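Local coordinates for stomatin operon partner protein (Pyrococcus horikoshii OT3, PDB 3WWV) that acts as a membrane-bound serine protease cleaving preferentially near hydrophobic or aromatic residues, represented here by its C-terminal OB-fold domain, at residues G25-R30 and E48-V53. Numbering follows the deposited sequence.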
ATOM      1  N   GLY A  25      -2.667  -7.581 -15.309  1.00 26.04           N
ATOM      2  CA  GLY A  25      -3.213  -8.927 -15.136  1.00 25.21           C
ATOM      3  C   GLY A  25      -4.449  -8.933 -14.259  1.00 25.19           C
ATOM      4  O   GLY A  25      -5.224  -7.975 -14.257  1.00 23.94           O
ATOM      5  N   MET A  26      -4.598  -9.995 -13.479  1.00 25.60           N
ATOM      6  CA  MET A  26      -5.819 -10.255 -12.758  1.00 28.59           C
ATOM      7  C   MET A  26      -5.480 -10.743 -11.351  1.00 27.05           C
ATOM      8  O   MET A  26      -4.620 -11.607 -11.190  1.00 26.59           O
ATOM      9  CB  MET A  26      -6.601 -11.326 -13.520  1.00 33.06           C
ATOM     10  CG  MET A  26      -8.103 -11.278 -13.354  1.00 41.70           C
ATOM     11  SD  MET A  26      -8.854 -10.019 -14.392  1.00 51.57           S
ATOM     12  CE  MET A  26     -10.467  -9.893 -13.623  1.00 47.09           C
ATOM     13  N   ILE A  27      -6.132 -10.186 -10.332  1.00 25.75           N
ATOM     14  CA  ILE A  27      -5.940 -10.661  -8.954  1.00 27.19           C
ATOM     15  C   ILE A  27      -7.259 -10.988  -8.255  1.00 28.53           C
ATOM     16  O   ILE A  27      -8.324 -10.492  -8.636  1.00 28.53           O
ATOM     17  CB  ILE A  27      -5.126  -9.686  -8.059  1.00 26.09           C
ATOM     18  CG1 ILE A  27      -5.902  -8.388  -7.784  1.00 26.70           C
ATOM     19  CG2 ILE A  27      -3.742  -9.433  -8.633  1.00 25.26           C
ATOM     20  CD1 ILE A  27      -5.189  -7.435  -6.837  1.00 25.66           C
ATOM     21  N   LYS A  28      -7.177 -11.829  -7.230  1.00 28.81           N
ATOM     22  CA  LYS A  28      -8.324 -12.107  -6.395  1.00 29.86           C
ATOM     23  C   LYS A  28      -8.142 -11.393  -5.062  1.00 30.18           C
ATOM     24  O   LYS A  28      -7.151 -11.608  -4.368  1.00 30.20           O
ATOM     25  CB  LYS A  28      -8.500 -13.612  -6.201  1.00 31.79           C
ATOM     26  CG  LYS A  28      -9.944 -14.024  -5.946  1.00 34.64           C
ATOM     27  CD  LYS A  28     -10.108 -15.537  -6.028  1.00 37.53           C
ATOM     28  CE  LYS A  28     -11.569 -15.954  -5.925  1.00 38.74           C
ATOM     29  NZ  LYS A  28     -12.356 -15.539  -7.124  1.00 39.88           N
ATOM     30  N   VAL A  29      -9.074 -10.508  -4.730  1.00 30.75           N
ATOM     31  CA  VAL A  29      -9.054  -9.829  -3.442  1.00 34.12           C
ATOM     32  C   VAL A  29     -10.405 -10.033  -2.788  1.00 37.78           C
ATOM     33  O   VAL A  29     -11.437  -9.685  -3.370  1.00 37.82           O
ATOM     34  CB  VAL A  29      -8.742  -8.323  -3.558  1.00 33.80           C
ATOM     35  CG1 VAL A  29      -8.913  -7.639  -2.213  1.00 33.44           C
ATOM     36  CG2 VAL A  29      -7.325  -8.112  -4.051  1.00 33.28           C
ATOM     37  N   ARG A  30     -10.371 -10.568  -1.563  1.00 43.53           N
ATOM     38  CA  ARG A  30     -11.539 -11.139  -0.889  1.00 47.41           C
ATOM     39  C   ARG A  30     -12.037 -12.290  -1.776  1.00 47.32           C
ATOM     40  O   ARG A  30     -11.280 -13.225  -2.054  1.00 50.29           O
ATOM     41  CB  ARG A  30     -12.614 -10.076  -0.606  1.00 51.10           C
ATOM     42  CG  ARG A  30     -12.138  -8.939   0.294  1.00 55.87           C
ATOM     43  CD  ARG A  30     -13.065  -7.729   0.239  1.00 60.25           C
ATOM     44  NE  ARG A  30     -13.132  -7.126  -1.097  1.00 64.04           N
ATOM     45  CZ  ARG A  30     -13.731  -5.970  -1.386  1.00 64.93           C
ATOM     46  NH1 ARG A  30     -14.331  -5.251  -0.444  1.00 65.48           N
ATOM     47  NH2 ARG A  30     -13.726  -5.525  -2.631  1.00 65.18           N
ATOM     48  N   GLU A  48       1.389 -15.520  -6.511  1.00 26.34           N
ATOM     49  CA  GLU A  48       2.079 -14.568  -5.618  1.00 28.28           C
ATOM     50  C   GLU A  48       1.087 -13.703  -4.831  1.00 25.74           C
ATOM     51  O   GLU A  48       0.015 -13.362  -5.322  1.00 24.25           O
ATOM     52  CB  GLU A  48       3.063 -13.669  -6.392  1.00 29.94           C
ATOM     53  CG  GLU A  48       4.174 -14.408  -7.131  1.00 34.83           C
ATOM     54  CD  GLU A  48       5.392 -14.720  -6.270  1.00 39.41           C
ATOM     55  OE1 GLU A  48       5.938 -15.852  -6.385  1.00 41.41           O
ATOM     56  OE2 GLU A  48       5.820 -13.830  -5.491  1.00 41.67           O
ATOM     57  N   LYS A  49       1.456 -13.384  -3.597  1.00 26.06           N
ATOM     58  CA  LYS A  49       0.703 -12.455  -2.752  1.00 25.83           C
ATOM     59  C   LYS A  49       1.074 -10.998  -3.053  1.00 23.88           C
ATOM     60  O   LYS A  49       2.247 -10.651  -3.145  1.00 23.31           O
ATOM     61  CB  LYS A  49       0.957 -12.762  -1.271  1.00 27.32           C
ATOM     62  CG  LYS A  49       0.593 -14.176  -0.848  1.00 28.89           C
ATOM     63  CD  LYS A  49      -0.896 -14.448  -1.014  1.00 32.07           C
ATOM     64  CE  LYS A  49      -1.202 -15.937  -0.860  1.00 35.23           C
ATOM     65  NZ  LYS A  49      -2.622 -16.265  -1.180  1.00 35.05           N
ATOM     66  N   VAL A  50       0.068 -10.149  -3.204  1.00 23.08           N
ATOM     67  CA  VAL A  50       0.291  -8.728  -3.475  1.00 22.52           C
ATOM     68  C   VAL A  50      -0.457  -7.849  -2.483  1.00 23.34           C
ATOM     69  O   VAL A  50      -1.448  -8.279  -1.865  1.00 24.39           O
ATOM     70  CB  VAL A  50      -0.139  -8.326  -4.915  1.00 22.50           C
ATOM     71  CG1 VAL A  50       0.803  -8.910  -5.959  1.00 22.29           C
ATOM     72  CG2 VAL A  50      -1.580  -8.723  -5.201  1.00 22.53           C
ATOM     73  N   ARG A  51       0.005  -6.607  -2.360  1.00 23.12           N
ATOM     74  CA  ARG A  51      -0.610  -5.609  -1.497  1.00 22.55           C
ATOM     75  C   ARG A  51      -1.226  -4.516  -2.369  1.00 20.95           C
ATOM     76  O   ARG A  51      -0.577  -4.043  -3.290  1.00 20.17           O
ATOM     77  CB  ARG A  51       0.477  -4.988  -0.621  1.00 24.51           C
ATOM     78  CG  ARG A  51      -0.032  -4.156   0.549  1.00 26.90           C
ATOM     79  CD  ARG A  51       0.151  -4.907   1.854  1.00 29.07           C
ATOM     80  NE  ARG A  51      -1.117  -5.371   2.384  1.00 32.50           N
ATOM     81  CZ  ARG A  51      -1.247  -6.245   3.376  1.00 33.50           C
ATOM     82  NH1 ARG A  51      -0.180  -6.790   3.944  1.00 33.96           N
ATOM     83  NH2 ARG A  51      -2.455  -6.587   3.791  1.00 34.08           N
ATOM     84  N   VAL A  52      -2.455  -4.100  -2.075  1.00 19.75           N
ATOM     85  CA  VAL A  52      -3.101  -3.036  -2.854  1.00 20.34           C
ATOM     86  C   VAL A  52      -2.656  -1.656  -2.342  1.00 20.73           C
ATOM     87  O   VAL A  52      -2.879  -1.338  -1.178  1.00 21.63           O
ATOM     88  CB  VAL A  52      -4.650  -3.148  -2.835  1.00 20.05           C
ATOM     89  CG1 VAL A  52      -5.274  -2.162  -3.816  1.00 19.65           C
ATOM     90  CG2 VAL A  52      -5.108  -4.570  -3.153  1.00 19.73           C
ATOM     91  N   VAL A  53      -2.032  -0.849  -3.202  1.00 20.49           N
ATOM     92  CA  VAL A  53      -1.455   0.437  -2.774  1.00 21.40           C
ATOM     93  C   VAL A  53      -2.168   1.664  -3.344  1.00 23.04           C
ATOM     94  O   VAL A  53      -2.036   2.774  -2.802  1.00 23.83           O
ATOM     95  CB  VAL A  53       0.073   0.536  -3.042  1.00 21.42           C
ATOM     96  CG1 VAL A  53       0.826  -0.536  -2.258  1.00 20.84           C
ATOM     97  CG2 VAL A  53       0.394   0.438  -4.531  1.00 21.26           C
TER
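Ile27 faces Val50, and Val29 faces Val52, across the interior of the OB-fold barrel, with the CA atoms of Ile27 and Val50 8.5 Å apart, so the strands carrying them meet through side chains without a backbone hydrogen bond between them. Strand 14-19 lies between the two in the order of the closed sheet, and all four of these residues are directed inward and buried.

The contact near Ile27 is made by two branches of the isoleucine against one methyl of the valine. CG2 of Ile27 lies 4.1 Å from CG2 of Val50, while CD1 of Ile27 approaches the same Val50 methyl at 4.2 Å. With chi1 of Ile27 at 68°, CG1 stands between the backbone N and the carbonyl carbon, and the extended chi2 of 176° carries CD1 onward into the barrel. Val50 likewise places CG2 between its own N and carbonyl carbon, and the two side chains meet at a slant. One layer further along, Val29 CG2 meets Val52 CG2 at 4.3 Å in a single methyl-to-methyl approach.

Leu60 and Val62 of strand 59-64 pack on Ile27, Val62 also reaches Val50 together with Ile44, and Leu13 lies against Val29. On the outward side of strand 49-56, Arg51 hydrogen-bonds through NE to the carbonyl of Gly12 and packs on Glu65 of the second subunit.

Only 124 Å² is buried between the segments, entirely by aliphatic groups. Cohesion here therefore comes from dispersion and the exclusion of water, while the backbone polar groups of Ile27 are engaged by Trp34 on the adjacent strand.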